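Cycloalternan-forming enzyme (Listeria monocytogenes serovar 1/2a, PDB 5F7U) is a multidomain member of glycoside hydrolase family 31, built round a TIM barrel with beta-rich domains before and after it, including a family 6 carbohydrate-binding module. Local coordinates at residues A[85-88]-A[89-92]; A[350-353]-A[354-358]; A[571-574]-A[575-578]. The protein carries 1 engineered substitution. All blocks are in the same frame, centred on the assembly; numbering follows the deposited sequence.

Contact 1: residues A[85-88]-A[89-92]; sequences KFEK and GDEI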
# COMPACT_ATOMS: atom_id res chain seq x y z
N LYS A 85 21.73 19.05 -36.71
CA LYS A 85 20.73 17.97 -36.72
C LYS A 85 21.21 16.82 -37.58
O LYS A 85 22.04 17.01 -38.48
CB LYS A 85 19.41 18.44 -37.33
CG LYS A 85 18.69 19.55 -36.62
CD LYS A 85 17.68 20.14 -37.59
CE LYS A 85 16.79 21.16 -36.90
NZ LYS A 85 16.03 21.94 -37.92
N PHE A 86 20.63 15.64 -37.36
CA PHE A 86 21.04 14.44 -38.07
C PHE A 86 19.87 13.62 -38.59
O PHE A 86 18.71 13.88 -38.24
CB PHE A 86 21.94 13.59 -37.15
CG PHE A 86 23.18 14.30 -36.74
CD1 PHE A 86 24.26 14.40 -37.62
CD2 PHE A 86 23.26 14.93 -35.48
CE1 PHE A 86 25.41 15.10 -37.26
CE2 PHE A 86 24.41 15.62 -35.11
CZ PHE A 86 25.48 15.71 -36.00
N GLU A 87 20.19 12.69 -39.48
CA GLU A 87 19.20 11.76 -40.03
C GLU A 87 19.22 10.42 -39.32
O GLU A 87 20.25 10.03 -38.76
CB GLU A 87 19.46 11.56 -41.51
CG GLU A 87 19.25 12.82 -42.34
CD GLU A 87 19.79 12.65 -43.75
OE1 GLU A 87 19.20 11.87 -44.52
OE2 GLU A 87 20.81 13.27 -44.07
N LYS A 88 18.09 9.71 -39.39
CA LYS A 88 17.99 8.36 -38.84
C LYS A 88 19.11 7.50 -39.45
O LYS A 88 19.28 7.51 -40.67
CB LYS A 88 16.62 7.74 -39.18
CG LYS A 88 16.43 6.31 -38.69
CD LYS A 88 15.24 5.69 -39.37
CE LYS A 88 14.94 4.30 -38.83
NZ LYS A 88 13.84 3.68 -39.60
N GLY A 89 19.84 6.80 -38.58
CA GLY A 89 20.95 5.94 -39.02
C GLY A 89 22.33 6.58 -38.93
O GLY A 89 23.33 5.87 -39.03
N ASP A 90 22.40 7.90 -38.77
CA ASP A 90 23.70 8.58 -38.64
C ASP A 90 24.39 8.10 -37.37
O ASP A 90 23.77 8.00 -36.31
CB ASP A 90 23.58 10.10 -38.62
CG ASP A 90 23.27 10.71 -39.98
OD1 ASP A 90 23.45 10.04 -41.03
OD2 ASP A 90 22.85 11.88 -40.01
N GLU A 91 25.67 7.78 -37.51
CA GLU A 91 26.48 7.34 -36.39
C GLU A 91 27.50 8.44 -36.16
O GLU A 91 28.35 8.70 -37.02
CB GLU A 91 27.16 6.00 -36.71
CG GLU A 91 28.12 5.54 -35.63
CD GLU A 91 28.85 4.24 -35.96
OE1 GLU A 91 29.97 4.05 -35.43
OE2 GLU A 91 28.34 3.41 -36.74
N ILE A 92 27.39 9.12 -35.02
CA ILE A 92 28.26 10.25 -34.73
C ILE A 92 29.25 9.88 -33.64
O ILE A 92 28.84 9.36 -32.60
CB ILE A 92 27.43 11.50 -34.32
CG1 ILE A 92 26.29 11.80 -35.34
CG2 ILE A 92 28.32 12.69 -34.01
CD1 ILE A 92 26.63 11.78 -36.81
O HOH W 1 23.08 11.07 -43.58
O HOH W 2 22.95 13.75 -42.00
O HOH W 3 21.63 8.08 -42.05

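Contact 2: residues A[350-353]-A[354-358]; sequences YTDI and TGKTT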
# COMPACT_ATOMS: atom_id res chain seq x y z
N TYR A 350 -1.01 -10.63 -10.84
CA TYR A 350 0.22 -9.86 -10.90
C TYR A 350 1.26 -10.48 -9.95
O TYR A 350 2.43 -10.59 -10.31
CB TYR A 350 -0.08 -8.38 -10.59
CG TYR A 350 1.15 -7.59 -10.25
CD1 TYR A 350 2.05 -7.19 -11.25
CD2 TYR A 350 1.46 -7.28 -8.93
CE1 TYR A 350 3.20 -6.49 -10.95
CE2 TYR A 350 2.64 -6.58 -8.60
CZ TYR A 350 3.49 -6.18 -9.63
OH TYR A 350 4.66 -5.53 -9.32
N THR A 351 0.85 -10.86 -8.74
CA THR A 351 1.80 -11.47 -7.79
C THR A 351 2.25 -12.87 -8.22
O THR A 351 3.33 -13.32 -7.83
CB THR A 351 1.31 -11.47 -6.33
OG1 THR A 351 0.17 -12.33 -6.21
CG2 THR A 351 1.03 -10.04 -5.87
N ASP A 352 1.45 -13.55 -9.04
CA ASP A 352 1.91 -14.79 -9.66
C ASP A 352 3.14 -14.52 -10.52
O ASP A 352 4.06 -15.35 -10.60
CB ASP A 352 0.85 -15.40 -10.57
CG ASP A 352 -0.30 -16.02 -9.81
OD1 ASP A 352 -0.16 -16.45 -8.64
OD2 ASP A 352 -1.37 -16.11 -10.42
N ILE A 353 3.15 -13.35 -11.15
CA ILE A 353 4.21 -13.00 -12.09
C ILE A 353 5.44 -12.48 -11.33
O ILE A 353 6.57 -12.87 -11.65
CB ILE A 353 3.74 -11.98 -13.15
CG1 ILE A 353 2.60 -12.58 -14.01
CG2 ILE A 353 4.91 -11.52 -14.04
CD1 ILE A 353 1.74 -11.51 -14.68
N THR A 354 5.23 -11.61 -10.34
CA THR A 354 6.33 -10.84 -9.75
C THR A 354 6.67 -11.23 -8.32
O THR A 354 7.66 -10.72 -7.76
CB THR A 354 6.04 -9.31 -9.75
OG1 THR A 354 4.91 -9.04 -8.92
CG2 THR A 354 5.76 -8.84 -11.18
N GLY A 355 5.86 -12.10 -7.72
CA GLY A 355 6.17 -12.61 -6.38
C GLY A 355 5.08 -12.31 -5.36
O GLY A 355 4.50 -11.22 -5.35
N LYS A 356 4.81 -13.30 -4.52
CA LYS A 356 3.86 -13.11 -3.44
C LYS A 356 4.50 -12.35 -2.29
O LYS A 356 5.71 -12.44 -2.07
CB LYS A 356 3.39 -14.47 -2.90
CG LYS A 356 2.80 -15.40 -3.95
CD LYS A 356 1.46 -14.90 -4.41
CE LYS A 356 1.14 -15.48 -5.78
NZ LYS A 356 -0.28 -15.19 -6.05
N THR A 357 3.67 -11.63 -1.55
CA THR A 357 4.08 -11.12 -0.26
C THR A 357 4.50 -12.29 0.64
O THR A 357 3.83 -13.31 0.68
CB THR A 357 2.90 -10.37 0.39
OG1 THR A 357 2.75 -9.12 -0.28
CG2 THR A 357 3.16 -10.06 1.85
N THR A 358 5.61 -12.12 1.36
CA THR A 358 6.02 -13.12 2.35
C THR A 358 5.34 -12.83 3.69
O THR A 358 5.52 -11.75 4.25
CB THR A 358 7.55 -13.10 2.54
OG1 THR A 358 8.17 -13.36 1.28
CG2 THR A 358 8.01 -14.15 3.57

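Contact 3: residues A[571-574]-A[575-578]; sequences FDFA and KSIN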
# COMPACT_ATOMS: atom_id res chain seq x y z
N PHE A 571 16.74 -9.09 3.85
CA PHE A 571 15.56 -9.78 4.39
C PHE A 571 15.83 -11.29 4.47
O PHE A 571 15.60 -11.92 5.51
CB PHE A 571 14.32 -9.51 3.52
CG PHE A 571 13.06 -10.21 4.00
CD1 PHE A 571 12.39 -9.77 5.16
CD2 PHE A 571 12.53 -11.28 3.29
CE1 PHE A 571 11.23 -10.41 5.60
CE2 PHE A 571 11.38 -11.94 3.73
CZ PHE A 571 10.72 -11.50 4.88
N ASP A 572 16.32 -11.85 3.36
CA ASP A 572 16.63 -13.29 3.28
C ASP A 572 17.74 -13.67 4.25
O ASP A 572 17.67 -14.70 4.93
CB ASP A 572 17.07 -13.69 1.87
CG ASP A 572 15.95 -13.57 0.84
OD1 ASP A 572 14.78 -13.35 1.23
OD2 ASP A 572 16.26 -13.68 -0.37
N PHE A 573 18.76 -12.83 4.31
CA PHE A 573 19.89 -13.07 5.23
C PHE A 573 19.43 -13.12 6.69
O PHE A 573 19.77 -14.06 7.42
CB PHE A 573 20.99 -12.04 5.02
CG PHE A 573 22.01 -12.01 6.13
CD1 PHE A 573 22.86 -13.09 6.34
CD2 PHE A 573 22.12 -10.88 6.96
CE1 PHE A 573 23.82 -13.07 7.38
CE2 PHE A 573 23.07 -10.85 7.98
CZ PHE A 573 23.90 -11.95 8.20
N ALA A 574 18.68 -12.11 7.12
CA ALA A 574 18.22 -12.05 8.51
C ALA A 574 17.35 -13.26 8.86
O ALA A 574 17.55 -13.88 9.90
CB ALA A 574 17.49 -10.74 8.78
N LYS A 575 16.43 -13.61 7.96
CA LYS A 575 15.54 -14.76 8.13
C LYS A 575 16.26 -16.09 8.20
O LYS A 575 15.82 -17.01 8.91
CB LYS A 575 14.49 -14.78 7.01
CG LYS A 575 13.18 -14.16 7.41
CD LYS A 575 12.06 -14.51 6.42
CE LYS A 575 11.41 -15.84 6.75
NZ LYS A 575 10.15 -16.10 5.97
N SER A 576 17.38 -16.18 7.48
CA SER A 576 18.20 -17.40 7.48
C SER A 576 18.74 -17.74 8.87
O SER A 576 18.92 -18.91 9.21
CB SER A 576 19.32 -17.33 6.42
OG SER A 576 20.48 -16.62 6.86
N ILE A 577 18.96 -16.70 9.68
CA ILE A 577 19.46 -16.84 11.04
C ILE A 577 18.32 -16.81 12.07
O ILE A 577 18.30 -17.63 13.00
CB ILE A 577 20.55 -15.78 11.35
CG1 ILE A 577 21.80 -16.08 10.50
CG2 ILE A 577 20.93 -15.81 12.84
CD1 ILE A 577 22.76 -14.92 10.30
N ASN A 578 17.40 -15.88 11.90
CA ASN A 578 16.28 -15.68 12.81
C ASN A 578 14.99 -15.73 11.99
O ASN A 578 14.63 -14.73 11.37
CB ASN A 578 16.44 -14.33 13.52
CG ASN A 578 15.27 -13.99 14.45
OD1 ASN A 578 14.30 -14.74 14.57
ND2 ASN A 578 15.36 -12.83 15.10

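Contact 1: residues A[85-88]-A[89-92]
The ring of F86 carries I92 over one face and the carboxylate oxygen OD2 of D90 at its edge. CG1 of I92 lies 3.9 Å from the ring centroid and 10° off its normal, a CH-pi contact, while CD1 of I92 packs on F86 CE1 at 3.6 Å. The carboxylate of D90 stands almost perpendicular to the ring. With CG turned back beside its own backbone N (chi1 -74°), D90 folds its carboxylate over the turn and OD2 accepts a hydrogen bond from the amide N of E87 at 2.8 Å, the donor arriving from above the carboxylate plane. The backbone returns the bond, D90 N to E87 O at 3.0 Å, closing a type II beta turn from E87 to D90. Glycine suits the third position because G89 has positive phi and no side chain to meet the K88 carbonyl. One water bridges OE2 of E87 to OD2 of D90 and probably eases the repulsion between the two acids; another joins K88 O to D90 OD1. N58 also binds OD1, and K88 NZ forms a salt bridge with E119. The turn joins strands 76-84 and 91-100 of a beta-rich N-terminal region, and F86 and I92 both touch strands 49-57 and 106-129.

Contact 2: residues A[350-353]-A[354-358]
Three donors converge on the carbonyl oxygen of Y350: the amide N of I353, the amide N of T354 and the hydroxyl of T354. The T354 amide lies in the carbonyl plane, with N 3.0 Å from Y350 O, whereas OG1 of T354 approaches that oxygen at 3.2 Å from above the plane. Threonine suits this place because its hydroxyl can turn back on the preceding helical turn: chi1 of 64° sets OG1 between the backbone N and the carbonyl carbon, and Q593 also binds it. The same hydroxyl lies over one face of the Y350 ring, displaced toward the rim, 3.3 Å from CZ, and the methyl CG2 meets CE1 of the ring at 3.5 Å. T354 therefore bonds to the helix backbone while packing on the ring of the same residue.

One residue on, G355 N still bonds to T351 O at 2.8 Å, but G355 itself leaves helical geometry with positive phi, a conformation glycine adopts easily. The chain then turns so that K356, bent at chi2 (-71°), reaches back along the helix. Its NZ donates to T351 OG1 at 2.9 Å and forms a salt bridge with D352 OD1, also at 2.9 Å, meeting that carboxylate from above its plane. The long, flexible lysine can thereby span a hydroxyl and an acid in successive helical positions; T351 OG1 is bonded to N348 O as well. A bound magnesium ion lies near D352 and may further polarise its carboxylate.

These residues end helix 343-354 and begin the loop to strand 367-369, the first strand of the barrel. Y350 stacks on F290 and meets Y300 edge-to-face, I353 rests against strand 333-338, and T358 touches helix 555-577.

Contact 3: residues A[571-574]-A[575-578]
The hydroxyl of S576 bonds to the carbonyl oxygen of F573, OG to O, at 2.7 Å. A chi1 of 83° places OG between the backbone N and the carbonyl carbon and brings it back to the previous turn, a position serine's short side chain suits. N578 N meets A574 O at 2.8 Å in a nearly straight bond (168°), and that oxygen also accepts a bond from I577 N, from above the carbonyl plane, so two amides share it. One turn earlier in the helix, K575 N bonds to F571 O in the regular helical way.

The side chains pair four residues apart. K575 runs beside F571 in the same direction, its CD touching the ring at CZ, 3.6 Å away, and its CG lying over one face at longer range. F573 and I577 likewise lie side by side, CD1 of the isoleucine 3.6 Å from CE1 of the ring; both also touch L526 of helix 523-527. A574, small enough for a close fit, packs on A581, and N578 bonds to E580 N and I531 O. These residues form the last part of helix 555-577, which leads into strand 584-585 as one of the alpha-helical connections of a TIM barrel.

How the contacts relate
Contacts 2 and 3 are neighbours: they touch where CG2 of T358 packs against NZ of K575, 3.8 Å away, and the ring of F571, joining the approach to the barrel's first strand with helix 555-577. Contact 1 lies in the N-terminal beta-rich region, its nearest atoms about 31 Å from contact 2 and 42 Å from contact 3. Each mixes buried and exposed residues, with a buried aromatic residue in each: F86, Y350 and F571. Their chemistry follows their place: a carboxylate and waters brace a beta turn in contact 1, a lysine salt bridge crosses a helix end in contact 2, and apolar pairs dominate the side-chain packing in contact 3.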